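Local structure of teichoic acid biosynthesis protein F (Staphylococcus epidermidis, 3L7I) at residues I564-D567 with N568-K571; F639-Y642 with D643-K646; P461-T464 with T465-K469. The protein probably takes part in teichoic acid biosynthesis, as a glycosyltransferase-like enzyme whose modelled part has two Rossmann-like domains of the GT-B type. One frame throughout, in Å; residues are numbered along the deposited sequence.

Interaction 1 of 3, residues I564-D567 with N568-K571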
# COMPACT_ATOMS: atom_id res chain seq x y z
N ILE A 564 9.38 58.92 -20.20
CA ILE A 564 10.45 59.90 -19.98
C ILE A 564 10.82 60.74 -21.23
O ILE A 564 11.41 61.81 -21.11
CB ILE A 564 11.72 59.26 -19.31
CG1 ILE A 564 12.45 60.28 -18.43
CG2 ILE A 564 12.65 58.62 -20.35
CD1 ILE A 564 13.56 59.67 -17.61
N ASP A 565 10.46 60.24 -22.42
CA ASP A 565 10.72 60.92 -23.71
C ASP A 565 12.20 60.92 -24.21
O ASP A 565 12.88 61.94 -24.13
CB ASP A 565 10.17 62.35 -23.69
CG ASP A 565 9.82 62.86 -25.09
OD1 ASP A 565 9.02 63.81 -25.20
OD2 ASP A 565 10.35 62.27 -26.07
N LEU A 566 12.69 59.78 -24.72
CA LEU A 566 14.05 59.71 -25.24
C LEU A 566 14.39 60.80 -26.28
O LEU A 566 15.45 61.43 -26.20
CB LEU A 566 14.36 58.32 -25.81
CG LEU A 566 14.35 57.26 -24.72
CD1 LEU A 566 14.62 55.91 -25.34
CD2 LEU A 566 15.35 57.57 -23.59
N ASP A 567 13.51 61.01 -27.24
CA ASP A 567 13.70 62.10 -28.19
C ASP A 567 14.03 63.42 -27.53
O ASP A 567 15.00 64.09 -27.92
CB ASP A 567 12.49 62.28 -29.07
CG ASP A 567 12.65 61.60 -30.40
OD1 ASP A 567 13.81 61.61 -30.93
OD2 ASP A 567 11.63 61.07 -30.91
N ASN A 568 13.22 63.82 -26.55
CA ASN A 568 13.46 65.10 -25.91
C ASN A 568 14.82 65.05 -25.26
O ASN A 568 15.66 65.93 -25.47
CB ASN A 568 12.40 65.44 -24.86
CG ASN A 568 12.46 66.89 -24.44
OD1 ASN A 568 12.35 67.78 -25.28
ND2 ASN A 568 12.63 67.14 -23.14
N LEU A 569 15.02 63.99 -24.48
CA LEU A 569 16.25 63.77 -23.76
C LEU A 569 17.44 63.84 -24.73
O LEU A 569 18.43 64.52 -24.47
CB LEU A 569 16.19 62.42 -23.03
CG LEU A 569 15.66 62.42 -21.60
CD1 LEU A 569 15.79 61.06 -21.02
CD2 LEU A 569 16.46 63.36 -20.75
N TYR A 570 17.32 63.14 -25.84
CA TYR A 570 18.36 63.12 -26.86
C TYR A 570 18.67 64.53 -27.37
O TYR A 570 19.82 64.90 -27.48
CB TYR A 570 17.92 62.20 -27.99
CG TYR A 570 18.95 61.82 -29.03
CD1 TYR A 570 20.32 61.75 -28.73
CD2 TYR A 570 18.55 61.49 -30.30
CE1 TYR A 570 21.24 61.39 -29.71
CE2 TYR A 570 19.45 61.14 -31.26
CZ TYR A 570 20.78 61.08 -30.97
OH TYR A 570 21.62 60.69 -32.00
N LYS A 571 17.62 65.29 -27.68
CA LYS A 571 17.75 66.69 -28.11
C LYS A 571 18.41 67.59 -27.06
O LYS A 571 19.22 68.46 -27.39
CB LYS A 571 16.38 67.27 -28.47
CG LYS A 571 15.94 67.07 -29.93
CD LYS A 571 14.52 67.64 -30.17
CE LYS A 571 14.29 68.11 -31.62
NZ LYS A 571 14.51 67.06 -32.67
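Asp565 caps helix 566-573 through its side chain, whose OD2 accepts a weak hydrogen bond from Asn568 N at 3.3 Å. Its carbonyl O begins the helical bonding, accepting a hydrogen bond from Leu569 N at 3.0 Å. With CG roughly anti to the backbone N (chi1 -154°), the carboxylate lies beside the first turn, where Asp565 CG rests 3.7 Å from Asn568 CB. The other carboxylate oxygen, OD1, bonds the hydroxyl of Tyr671, so each oxygen has its own partner. Aspartate suits an N-cap because it can accept from a first-turn N-H, and a negative charge there would be expected to favour the helix's N-terminal end. The next two carbonyls are met in regular helical order: Leu566 O by Tyr570 N at 2.6 Å, Asp567 O by Lys571 N at 2.9 Å. On the buried side Leu569 CD1 lies 4.0 Å from Ile564 CG2, and branched aliphatics fit this apolar face, while Asn568 leans on Tyr671 and Ala674 of the helix 670-677. This side-chain N-cap opens the helix of the beta-alpha-beta unit formed with strands 539-543 and 577-581 of a Rossmann-like domain.

Interaction 2 of 3, residues F639-Y642 with D643-K646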
# COMPACT_ATOMS: atom_id res chain seq x y z
N PHE A 639 13.03 61.90 -9.23
CA PHE A 639 11.92 61.01 -9.00
C PHE A 639 10.78 61.33 -9.92
O PHE A 639 9.97 62.21 -9.66
CB PHE A 639 11.52 61.06 -7.52
CG PHE A 639 12.63 60.66 -6.63
CD1 PHE A 639 12.92 59.30 -6.42
CD2 PHE A 639 13.48 61.61 -6.09
CE1 PHE A 639 13.99 58.91 -5.63
CE2 PHE A 639 14.56 61.23 -5.30
CZ PHE A 639 14.81 59.87 -5.07
N PHE A 640 10.74 60.61 -11.02
CA PHE A 640 9.80 60.86 -12.09
C PHE A 640 8.49 60.09 -11.84
O PHE A 640 8.16 59.12 -12.53
CB PHE A 640 10.48 60.43 -13.38
CG PHE A 640 9.64 60.58 -14.58
CD1 PHE A 640 9.66 59.60 -15.56
CD2 PHE A 640 8.85 61.69 -14.76
CE1 PHE A 640 8.89 59.74 -16.72
CE2 PHE A 640 8.08 61.84 -15.92
CZ PHE A 640 8.10 60.86 -16.89
N ALA A 641 7.76 60.51 -10.82
CA ALA A 641 6.48 59.90 -10.48
C ALA A 641 5.36 60.40 -11.40
O ALA A 641 4.54 61.23 -11.00
CB ALA A 641 6.14 60.17 -9.02
N TYR A 642 5.30 59.88 -12.62
CA TYR A 642 4.31 60.35 -13.57
C TYR A 642 2.92 59.82 -13.25
O TYR A 642 1.92 60.47 -13.52
CB TYR A 642 4.71 60.01 -15.00
CG TYR A 642 5.00 58.55 -15.26
CD1 TYR A 642 6.30 58.05 -15.21
CD2 TYR A 642 3.97 57.67 -15.59
CE1 TYR A 642 6.58 56.72 -15.46
CE2 TYR A 642 4.23 56.33 -15.84
CZ TYR A 642 5.54 55.86 -15.77
OH TYR A 642 5.79 54.52 -16.03
N ASP A 643 2.86 58.64 -12.65
CA ASP A 643 1.58 58.05 -12.28
C ASP A 643 1.26 58.24 -10.81
O ASP A 643 0.35 57.63 -10.28
CB ASP A 643 1.52 56.56 -12.64
CG ASP A 643 2.69 55.78 -12.08
OD1 ASP A 643 3.56 56.38 -11.42
OD2 ASP A 643 2.72 54.55 -12.29
N ILE A 644 2.01 59.13 -10.17
CA ILE A 644 1.88 59.36 -8.75
C ILE A 644 0.45 59.57 -8.24
O ILE A 644 0.20 59.41 -7.05
CB ILE A 644 2.74 60.55 -8.33
CG1 ILE A 644 2.92 60.55 -6.80
CG2 ILE A 644 2.12 61.83 -8.84
CD1 ILE A 644 3.95 61.53 -6.33
N ASP A 645 -0.49 59.92 -9.11
CA ASP A 645 -1.88 60.07 -8.66
C ASP A 645 -2.54 58.71 -8.52
O ASP A 645 -3.22 58.43 -7.53
CB ASP A 645 -2.67 60.95 -9.61
CG ASP A 645 -1.88 62.13 -10.08
OD1 ASP A 645 -2.27 63.28 -9.75
OD2 ASP A 645 -0.85 61.92 -10.77
N LYS A 646 -2.36 57.87 -9.52
CA LYS A 646 -2.84 56.50 -9.44
C LYS A 646 -2.44 55.90 -8.10
O LYS A 646 -3.28 55.35 -7.40
CB LYS A 646 -2.29 55.66 -10.60
CG LYS A 646 -2.81 56.08 -11.98
CD LYS A 646 -2.26 55.19 -13.10
CE LYS A 646 -3.01 53.86 -13.19
NZ LYS A 646 -2.34 52.92 -14.13
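Tyr642 and Asp643, neighbours in a tight turn, cross obliquely, ring and carboxylate planes 24° apart, with Asp643 OD1 over one face of the ring. The tyrosine starts with CB 3.3 Å from Asp643 N. Its CG falls between the backbone N and the carbonyl carbon (chi1 55°), which brings the ring over toward the Asp643 side chain. On that side Tyr642 CD2 is 4.0 Å from Asp643 CB, and Tyr642 CE2 is 4.1 Å from Asp643 CG. Tyr642 CD1 sits 3.4 Å above the plane of the Phe640 ring, offset toward its rim. At the tip, OH is hydrogen-bonded to Glu551. Tyrosine thus supplies a flat apolar body and a polar end. Asp643 is buried, and its OD1 is salt-bridged to Arg548 and hydrogen-bonded to the hydroxyl of Tyr623. Beside them Ala641 CB meets Ile644 CB at 3.5 Å; the small methyl leaves room for the branched chain, and a weak bond joins Ile644 N to Ala641 O at 3.4 Å. Residues 641-644 form a type I beta turn, overlapping the inverse gamma turn centred on Ala641, itself preceded by one centred on Phe640. It follows strand 637-640 at the C-terminal ends of the strands of a parallel Rossmann-like sheet, tied to loops that follow strands 539-543 and 618-621.

Interaction 3 of 3, residues P461-T464 with T465-K469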
# COMPACT_ATOMS: atom_id res chain seq x y z
N PRO A 461 -3.40 35.43 -6.73
CA PRO A 461 -4.12 34.22 -7.12
C PRO A 461 -3.67 32.93 -6.41
O PRO A 461 -2.48 32.72 -6.19
CB PRO A 461 -3.87 34.13 -8.64
CG PRO A 461 -2.84 35.23 -8.94
CD PRO A 461 -3.13 36.26 -7.92
N GLY A 462 -4.65 32.10 -6.06
CA GLY A 462 -4.37 30.79 -5.50
C GLY A 462 -4.05 30.74 -4.02
O GLY A 462 -4.00 29.66 -3.44
N THR A 463 -3.83 31.90 -3.41
CA THR A 463 -3.56 31.95 -1.97
C THR A 463 -4.30 33.08 -1.25
O THR A 463 -4.80 34.02 -1.88
CB THR A 463 -2.03 32.02 -1.66
OG1 THR A 463 -1.81 31.69 -0.28
CG2 THR A 463 -1.46 33.41 -1.95
N THR A 464 -4.37 32.96 0.07
CA THR A 464 -5.08 33.91 0.92
C THR A 464 -4.07 34.67 1.77
O THR A 464 -3.04 34.12 2.15
CB THR A 464 -6.10 33.18 1.84
OG1 THR A 464 -5.42 32.49 2.90
CG2 THR A 464 -6.93 32.18 1.04
N THR A 465 -4.36 35.93 2.07
CA THR A 465 -3.46 36.75 2.86
C THR A 465 -3.03 36.08 4.17
O THR A 465 -1.88 36.20 4.58
CB THR A 465 -4.06 38.15 3.16
OG1 THR A 465 -4.16 38.90 1.94
CG2 THR A 465 -3.19 38.93 4.16
N PRO A 466 -3.95 35.38 4.85
CA PRO A 466 -3.53 34.74 6.09
C PRO A 466 -2.59 33.58 5.84
O PRO A 466 -1.64 33.41 6.61
CB PRO A 466 -4.84 34.22 6.69
CG PRO A 466 -5.90 34.99 6.03
CD PRO A 466 -5.40 35.31 4.65
N LYS A 467 -2.85 32.78 4.80
CA LYS A 467 -2.01 31.63 4.49
C LYS A 467 -0.67 32.07 3.89
O LYS A 467 0.31 31.33 3.92
CB LYS A 467 -2.74 30.65 3.56
CG LYS A 467 -1.97 29.35 3.32
CD LYS A 467 -2.89 28.16 3.06
CE LYS A 467 -2.08 26.86 2.85
NZ LYS A 467 -2.92 25.62 3.00
N TYR A 468 -0.63 33.28 3.38
CA TYR A 468 0.57 33.83 2.77
C TYR A 468 1.50 34.36 3.84
O TYR A 468 2.71 34.11 3.83
CB TYR A 468 0.22 34.93 1.78
CG TYR A 468 1.40 35.74 1.36
CD1 TYR A 468 2.13 35.41 0.23
CD2 TYR A 468 1.79 36.84 2.11
CE1 TYR A 468 3.23 36.15 -0.15
CE2 TYR A 468 2.89 37.60 1.74
CZ TYR A 468 3.61 37.24 0.60
OH TYR A 468 4.71 37.99 0.25
N LYS A 469 0.91 35.09 4.78
CA LYS A 469 1.63 35.51 5.98
C LYS A 469 2.07 34.31 6.84
O LYS A 469 3.18 34.31 7.37
CB LYS A 469 0.80 36.52 6.79
CG LYS A 469 0.59 37.86 6.08
CD LYS A 469 0.09 38.93 7.04
CE LYS A 469 -0.66 40.04 6.32
NZ LYS A 469 -1.52 40.83 7.25
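The N-cap of helix 465-476 is Thr464, the last residue of the loop that leads into it. Its OG1 accepts from Lys467 N at 3.2 Å, with an angle of 156° at the hydrogen, and its carbonyl O receives Tyr468 N at 2.8 Å. The second bond is bent at the proton (134°). Threonine suits the N-cap because its short side chain carries a hydroxyl that can accept; with chi1 at 74°, OG1 lies between the backbone N and the carbonyl carbon, within reach of Lys467 N. The same oxygen touches carbon as well: Pro466 CD and Lys467 CB each come within 3.3 Å of Thr464 OG1. Proline is well suited to the first turn, since its nitrogen has no proton to satisfy and its ring restricts the backbone. Thr463 sits farther off, with OG1 4.1 Å from Lys467 CB, and the lysine extends beyond its CG away from the loop. Thr464 also packs on Thr464 of the second subunit, so the cap lies at a meeting point of two copies. The helix start is therefore held by a neutral hydroxyl and a carbonyl, without a carboxylate; the two accepting oxygens would be expected to ease the partial positive charge of the helix end only modestly.

How the interactions relate
Interactions 1 and 2 share one Rossmann-like domain and touch where Ile564 N lies 3.6 Å from Phe640 CE1; both also lean on helix 670-677. Interaction 3 belongs to the other domain, with its centre about 43 Å from that of interaction 1 and about 29 Å from that of interaction 2. Two of the three are helix N-caps, yet one uses a charged carboxylate next to apolar residues of the interior, the other a threonine hydroxyl in a surface contact whose residue packs on the second subunit. Interaction 2 starts no regular helix: it is a turn after a strand, partly buried, in which Asp643 and Lys646 form salt bridges to Arg548 and Asp550.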